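Local atomic coordinates of carboxynorspermidine decarboxylase (Campylobacter jejuni subsp. jejuni 81116, PDB entry 3N29), a protein that probably uses pyridoxal-5'-phosphate to decarboxylate carboxynorspermidine to norspermidine, a polyamine. Residues L49-A62 and F79-L92. Numbering follows the deposited sequence.
Sequences LEEDKLRKNCELLA and FAFSGAMKIVGEYL
Arg55 reaches across to Glu90 and Tyr91 with CG anti to its carbonyl carbon (chi1 -75°) and its chain extended as far as NE. Arg55 NH1 and NH2 grip the Glu90 carboxylate end-on, NH1 meeting OE1 almost straight (177°) at 3.0 Å, though from above the carboxylate plane. Arg55 NH1 also donates to Tyr91 OH at 2.8 Å on a more bent path, while NE points in plane at the anti lone pair of Glu51 OE2, so rotation of the guanidinium is well fixed. Ile87 CG2 lies over one of its faces. Solvent reaches this polar margin: a water links Tyr91 OH to OE2 of Glu59, an exposed residue.

Tyr91 bridges margin and interior, a knob among Arg55, Cys58, Glu59 and Ala62, with Cys58 CB over its ring in a CH-pi contact, 3.6 Å from the centroid. Beyond it the packing is tight and apolar. Leu54 CD2 packs 3.6 Å from Ala84 CB, which Leu49 CD2 also touches while lying over the Phe81 ring. Val274 backs Leu54, Leu61, Phe79 and Leu92. The axes of helix 51-62 and helix 85-91 run 27° from parallel. Helix 51-68 leads into barrel strand 71-75, and helix 85-91 joins that strand to 94-97, as expected at the start of a beta/alpha-barrel decarboxylase.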
loop_
_atom_site.group_PDB
_atom_site.type_symbol
_atom_site.label_atom_id
_atom_site.label_comp_id
_atom_site.label_asym_id
_atom_site.label_seq_id
_atom_site.Cartn_x
_atom_site.Cartn_y
_atom_site.Cartn_z
ATOM N N LEU A 49 7.528 9.940 16.228
ATOM C CA LEU A 49 6.568 9.772 17.344
ATOM C C LEU A 49 7.037 10.554 18.545
ATOM O O LEU A 49 8.240 10.539 18.845
ATOM C CB LEU A 49 6.445 8.324 17.682
ATOM C CG LEU A 49 5.664 7.914 18.951
ATOM C CD1 LEU A 49 4.251 8.040 18.704
ATOM C CD2 LEU A 49 5.885 6.464 19.190
ATOM N N GLU A 50 6.103 11.207 19.230
ATOM C CA GLU A 50 6.428 12.063 20.359
ATOM C C GLU A 50 6.008 11.341 21.623
ATOM O O GLU A 50 4.844 11.064 21.810
ATOM C CB GLU A 50 5.806 13.427 20.208
ATOM C CG GLU A 50 6.317 14.176 18.980
ATOM C CD GLU A 50 5.526 15.439 18.677
ATOM O OE1 GLU A 50 5.383 16.302 19.585
ATOM O OE2 GLU A 50 5.035 15.576 17.544
ATOM N N GLU A 51 6.996 10.966 22.432
ATOM C CA GLU A 51 6.732 10.218 23.654
ATOM C C GLU A 51 5.704 10.896 24.540
ATOM O O GLU A 51 4.793 10.236 25.050
ATOM C CB GLU A 51 8.041 9.883 24.400
ATOM C CG GLU A 51 7.806 9.198 25.711
ATOM C CD GLU A 51 9.108 8.774 26.405
ATOM O OE1 GLU A 51 10.212 9.004 25.866
ATOM O OE2 GLU A 51 8.980 8.212 27.502
ATOM N N ASP A 52 5.856 12.201 24.763
ATOM C CA ASP A 52 4.959 12.939 25.625
ATOM C C ASP A 52 3.481 12.812 25.188
ATOM O O ASP A 52 2.588 12.715 26.024
ATOM C CB ASP A 52 5.323 14.439 25.742
ATOM C CG ASP A 52 6.617 14.701 26.596
ATOM O OD1 ASP A 52 6.963 13.869 27.473
ATOM O OD2 ASP A 52 7.309 15.719 26.319
ATOM N N LYS A 53 3.219 12.864 23.873
ATOM C CA LYS A 53 1.855 12.738 23.355
ATOM C C LYS A 53 1.339 11.342 23.482
ATOM O O LYS A 53 0.153 11.125 23.837
ATOM C CB LYS A 53 1.825 13.132 21.874
ATOM C CG LYS A 53 2.351 14.576 21.635
ATOM C CD LYS A 53 1.279 15.617 21.710
ATOM C CE LYS A 53 1.823 17.035 21.221
ATOM N NZ LYS A 53 2.389 16.970 19.817
ATOM N N LEU A 54 2.194 10.354 23.208
ATOM C CA LEU A 54 1.802 8.974 23.354
ATOM C C LEU A 54 1.428 8.703 24.824
ATOM O O LEU A 54 0.396 8.049 25.140
ATOM C CB LEU A 54 2.928 8.033 23.001
ATOM C CG LEU A 54 2.753 6.518 23.166
ATOM C CD1 LEU A 54 1.482 6.058 22.377
ATOM C CD2 LEU A 54 3.927 5.649 22.796
ATOM N N ARG A 55 2.286 9.186 25.702
ATOM C CA ARG A 55 2.009 8.956 27.146
ATOM C C ARG A 55 0.705 9.584 27.630
ATOM O O ARG A 55 0.049 8.962 28.459
ATOM C CB ARG A 55 3.205 9.360 28.034
ATOM C CG ARG A 55 4.355 8.410 28.012
ATOM C CD ARG A 55 5.521 8.852 28.951
ATOM N NE ARG A 55 6.638 7.950 28.909
ATOM C CZ ARG A 55 6.674 6.813 29.593
ATOM N NH1 ARG A 55 5.638 6.459 30.361
ATOM N NH2 ARG A 55 7.736 6.053 29.533
ATOM N N LYS A 56 0.360 10.766 27.146
ATOM C CA LYS A 56 -0.911 11.429 27.430
ATOM C C LYS A 56 -2.094 10.584 26.982
ATOM O O LYS A 56 -3.068 10.420 27.705
ATOM C CB LYS A 56 -0.987 12.826 26.775
ATOM C CG LYS A 56 -0.251 13.880 27.649
ATOM C CD LYS A 56 -0.295 15.317 27.129
ATOM C CE LYS A 56 -0.605 16.340 28.275
ATOM N NZ LYS A 56 0.090 16.074 29.612
ATOM N N ASN A 57 -2.046 10.062 25.746
ATOM C CA ASN A 57 -3.080 9.114 25.321
ATOM C C ASN A 57 -3.191 7.851 26.188
ATOM O O ASN A 57 -4.275 7.433 26.537
ATOM C CB ASN A 57 -2.840 8.635 23.841
ATOM C CG ASN A 57 -3.017 9.745 22.807
ATOM O OD1 ASN A 57 -3.345 10.852 23.125
ATOM N ND2 ASN A 57 -2.782 9.412 21.539
ATOM N N CYS A 58 -2.079 7.245 26.512
ATOM C CA CYS A 58 -2.062 6.074 27.303
ATOM C C CYS A 58 -2.515 6.308 28.747
ATOM O O CYS A 58 -3.218 5.433 29.291
ATOM C CB CYS A 58 -0.714 5.428 27.282
ATOM S SG CYS A 58 -0.323 4.671 25.592
ATOM N N GLU A 59 -2.153 7.437 29.312
ATOM C CA GLU A 59 -2.636 7.828 30.663
ATOM C C GLU A 59 -4.150 7.774 30.688
ATOM O O GLU A 59 -4.757 7.176 31.583
ATOM C CB GLU A 59 -2.220 9.254 31.032
ATOM C CG GLU A 59 -0.810 9.380 31.489
ATOM C CD GLU A 59 -0.313 10.863 31.648
ATOM O OE1 GLU A 59 -1.114 11.816 31.614
ATOM O OE2 GLU A 59 0.908 11.061 31.819
ATOM N N LEU A 60 -4.756 8.396 29.658
ATOM C CA LEU A 60 -6.187 8.475 29.512
ATOM C C LEU A 60 -6.840 7.114 29.354
ATOM O O LEU A 60 -7.854 6.843 30.012
ATOM C CB LEU A 60 -6.587 9.478 28.386
ATOM C CG LEU A 60 -8.070 9.721 28.127
ATOM C CD1 LEU A 60 -8.794 10.309 29.446
ATOM C CD2 LEU A 60 -8.290 10.678 26.925
ATOM N N LEU A 61 -6.281 6.251 28.505
ATOM C CA LEU A 61 -6.779 4.884 28.314
ATOM C C LEU A 61 -6.601 4.060 29.598
ATOM O O LEU A 61 -7.458 3.247 29.949
ATOM C CB LEU A 61 -6.037 4.176 27.150
ATOM C CG LEU A 61 -6.228 4.902 25.778
ATOM C CD1 LEU A 61 -5.262 4.341 24.765
ATOM C CD2 LEU A 61 -7.639 4.705 25.342
ATOM N N ALA A 62 -5.475 4.220 30.257
ATOM C CA ALA A 62 -5.286 3.613 31.618
ATOM C C ALA A 62 -6.331 4.120 32.638
ATOM O O ALA A 62 -6.806 3.330 33.423
ATOM C CB ALA A 62 -3.852 3.835 32.137
ATOM N N PHE A 79 -1.450 0.577 14.962
ATOM C CA PHE A 79 -0.326 1.194 15.645
ATOM C C PHE A 79 0.556 0.094 16.204
ATOM O O PHE A 79 0.096 -0.663 17.055
ATOM C CB PHE A 79 -0.814 2.101 16.779
ATOM C CG PHE A 79 0.260 2.814 17.533
ATOM C CD1 PHE A 79 0.755 4.020 17.095
ATOM C CD2 PHE A 79 0.801 2.279 18.700
ATOM C CE1 PHE A 79 1.725 4.697 17.834
ATOM C CE2 PHE A 79 1.826 2.952 19.416
ATOM C CZ PHE A 79 2.268 4.158 18.973
ATOM N N ALA A 80 1.784 -0.014 15.666
ATOM C CA ALA A 80 2.662 -1.085 16.069
ATOM C C ALA A 80 4.070 -0.546 16.225
ATOM O O ALA A 80 5.029 -1.227 15.881
ATOM C CB ALA A 80 2.595 -2.208 15.035
ATOM N N PHE A 81 4.217 0.694 16.679
ATOM C CA PHE A 81 5.548 1.383 16.613
ATOM C C PHE A 81 6.520 0.684 17.569
ATOM O O PHE A 81 6.366 0.773 18.770
ATOM C CB PHE A 81 5.363 2.831 16.999
ATOM C CG PHE A 81 6.500 3.745 16.602
ATOM C CD1 PHE A 81 6.466 4.441 15.421
ATOM C CD2 PHE A 81 7.583 3.936 17.446
ATOM C CE1 PHE A 81 7.515 5.318 15.074
ATOM C CE2 PHE A 81 8.591 4.790 17.104
ATOM C CZ PHE A 81 8.545 5.473 15.898
ATOM N N SER A 82 7.520 -0.006 17.019
ATOM C CA SER A 82 8.272 -0.989 17.792
ATOM C C SER A 82 8.950 -0.267 18.956
ATOM O O SER A 82 8.952 -0.746 20.097
ATOM C CB SER A 82 9.277 -1.666 16.871
ATOM O OG SER A 82 10.173 -0.700 16.386
ATOM N N GLY A 83 9.435 0.942 18.688
ATOM C CA GLY A 83 10.098 1.743 19.699
ATOM C C GLY A 83 9.263 2.232 20.835
ATOM O O GLY A 83 9.786 2.800 21.794
ATOM N N ALA A 84 7.964 2.032 20.747
ATOM C CA ALA A 84 7.020 2.565 21.720
ATOM C C ALA A 84 6.302 1.444 22.456
ATOM O O ALA A 84 5.493 1.707 23.308
ATOM C CB ALA A 84 5.993 3.375 20.993
ATOM N N MET A 85 6.530 0.184 22.062
ATOM C CA MET A 85 5.760 -0.908 22.650
ATOM C C MET A 85 5.999 -1.016 24.178
ATOM O O MET A 85 5.081 -1.236 24.923
ATOM C CB MET A 85 6.034 -2.192 21.930
ATOM C CG MET A 85 5.507 -2.202 20.443
ATOM S SD MET A 85 3.679 -2.156 20.323
ATOM C CE MET A 85 3.564 -3.813 20.594
ATOM N N LYS A 86 7.226 -0.813 24.657
ATOM C CA LYS A 86 7.439 -0.950 26.088
ATOM C C LYS A 86 6.730 0.186 26.851
ATOM O O LYS A 86 6.146 -0.041 27.962
ATOM C CB LYS A 86 8.923 -1.014 26.411
ATOM C CG LYS A 86 9.148 -1.217 27.897
ATOM C CD LYS A 86 10.593 -1.349 28.296
ATOM C CE LYS A 86 10.613 -1.658 29.823
ATOM N NZ LYS A 86 11.874 -2.289 30.211
ATOM N N ILE A 87 6.734 1.386 26.251
ATOM C CA ILE A 87 6.031 2.521 26.832
ATOM C C ILE A 87 4.540 2.223 26.915
ATOM O O ILE A 87 3.893 2.350 27.965
ATOM C CB ILE A 87 6.245 3.798 26.026
ATOM C CG1 ILE A 87 7.670 4.299 26.205
ATOM C CG2 ILE A 87 5.273 4.903 26.460
ATOM C CD1 ILE A 87 8.062 5.256 25.104
ATOM N N VAL A 88 3.984 1.781 25.806
ATOM C CA VAL A 88 2.548 1.441 25.828
ATOM C C VAL A 88 2.255 0.357 26.916
ATOM O O VAL A 88 1.242 0.379 27.646
ATOM C CB VAL A 88 2.067 1.022 24.468
ATOM C CG1 VAL A 88 0.614 0.479 24.602
ATOM C CG2 VAL A 88 2.116 2.228 23.454
ATOM N N GLY A 89 3.137 -0.618 27.036
ATOM C CA GLY A 89 2.916 -1.661 28.092
ATOM C C GLY A 89 2.923 -1.230 29.558
ATOM O O GLY A 89 2.561 -1.999 30.457
ATOM N N GLU A 90 3.355 -0.016 29.800
ATOM C CA GLU A 90 3.337 0.564 31.145
ATOM C C GLU A 90 1.925 0.857 31.503
ATOM O O GLU A 90 1.550 0.912 32.694
ATOM C CB GLU A 90 4.114 1.888 31.162
ATOM C CG GLU A 90 5.586 1.725 31.035
ATOM C CD GLU A 90 6.310 3.032 31.189
ATOM O OE1 GLU A 90 5.824 3.928 31.955
ATOM O OE2 GLU A 90 7.352 3.193 30.548
ATOM N N TYR A 91 1.124 1.060 30.469
ATOM C CA TYR A 91 -0.223 1.480 30.666
ATOM C C TYR A 91 -1.306 0.472 30.319
ATOM O O TYR A 91 -2.261 0.399 31.021
ATOM C CB TYR A 91 -0.465 2.748 29.879
ATOM C CG TYR A 91 0.432 3.901 30.128
ATOM C CD1 TYR A 91 0.090 4.898 31.038
ATOM C CD2 TYR A 91 1.602 4.071 29.394
ATOM C CE1 TYR A 91 0.919 5.977 31.259
ATOM C CE2 TYR A 91 2.432 5.128 29.614
ATOM C CZ TYR A 91 2.096 6.086 30.519
ATOM O OH TYR A 91 2.906 7.156 30.738
ATOM N N LEU A 92 -1.162 -0.285 29.243
ATOM C CA LEU A 92 -2.221 -1.157 28.731
ATOM C C LEU A 92 -1.919 -2.605 29.147
ATOM O O LEU A 92 -0.843 -2.902 29.612
ATOM C CB LEU A 92 -2.284 -1.012 27.193
ATOM C CG LEU A 92 -2.521 0.359 26.639
ATOM C CD1 LEU A 92 -2.863 0.211 25.073
ATOM C CD2 LEU A 92 -3.623 1.032 27.395
HETATM O O HOH W 1 2.095 8.884 32.552
#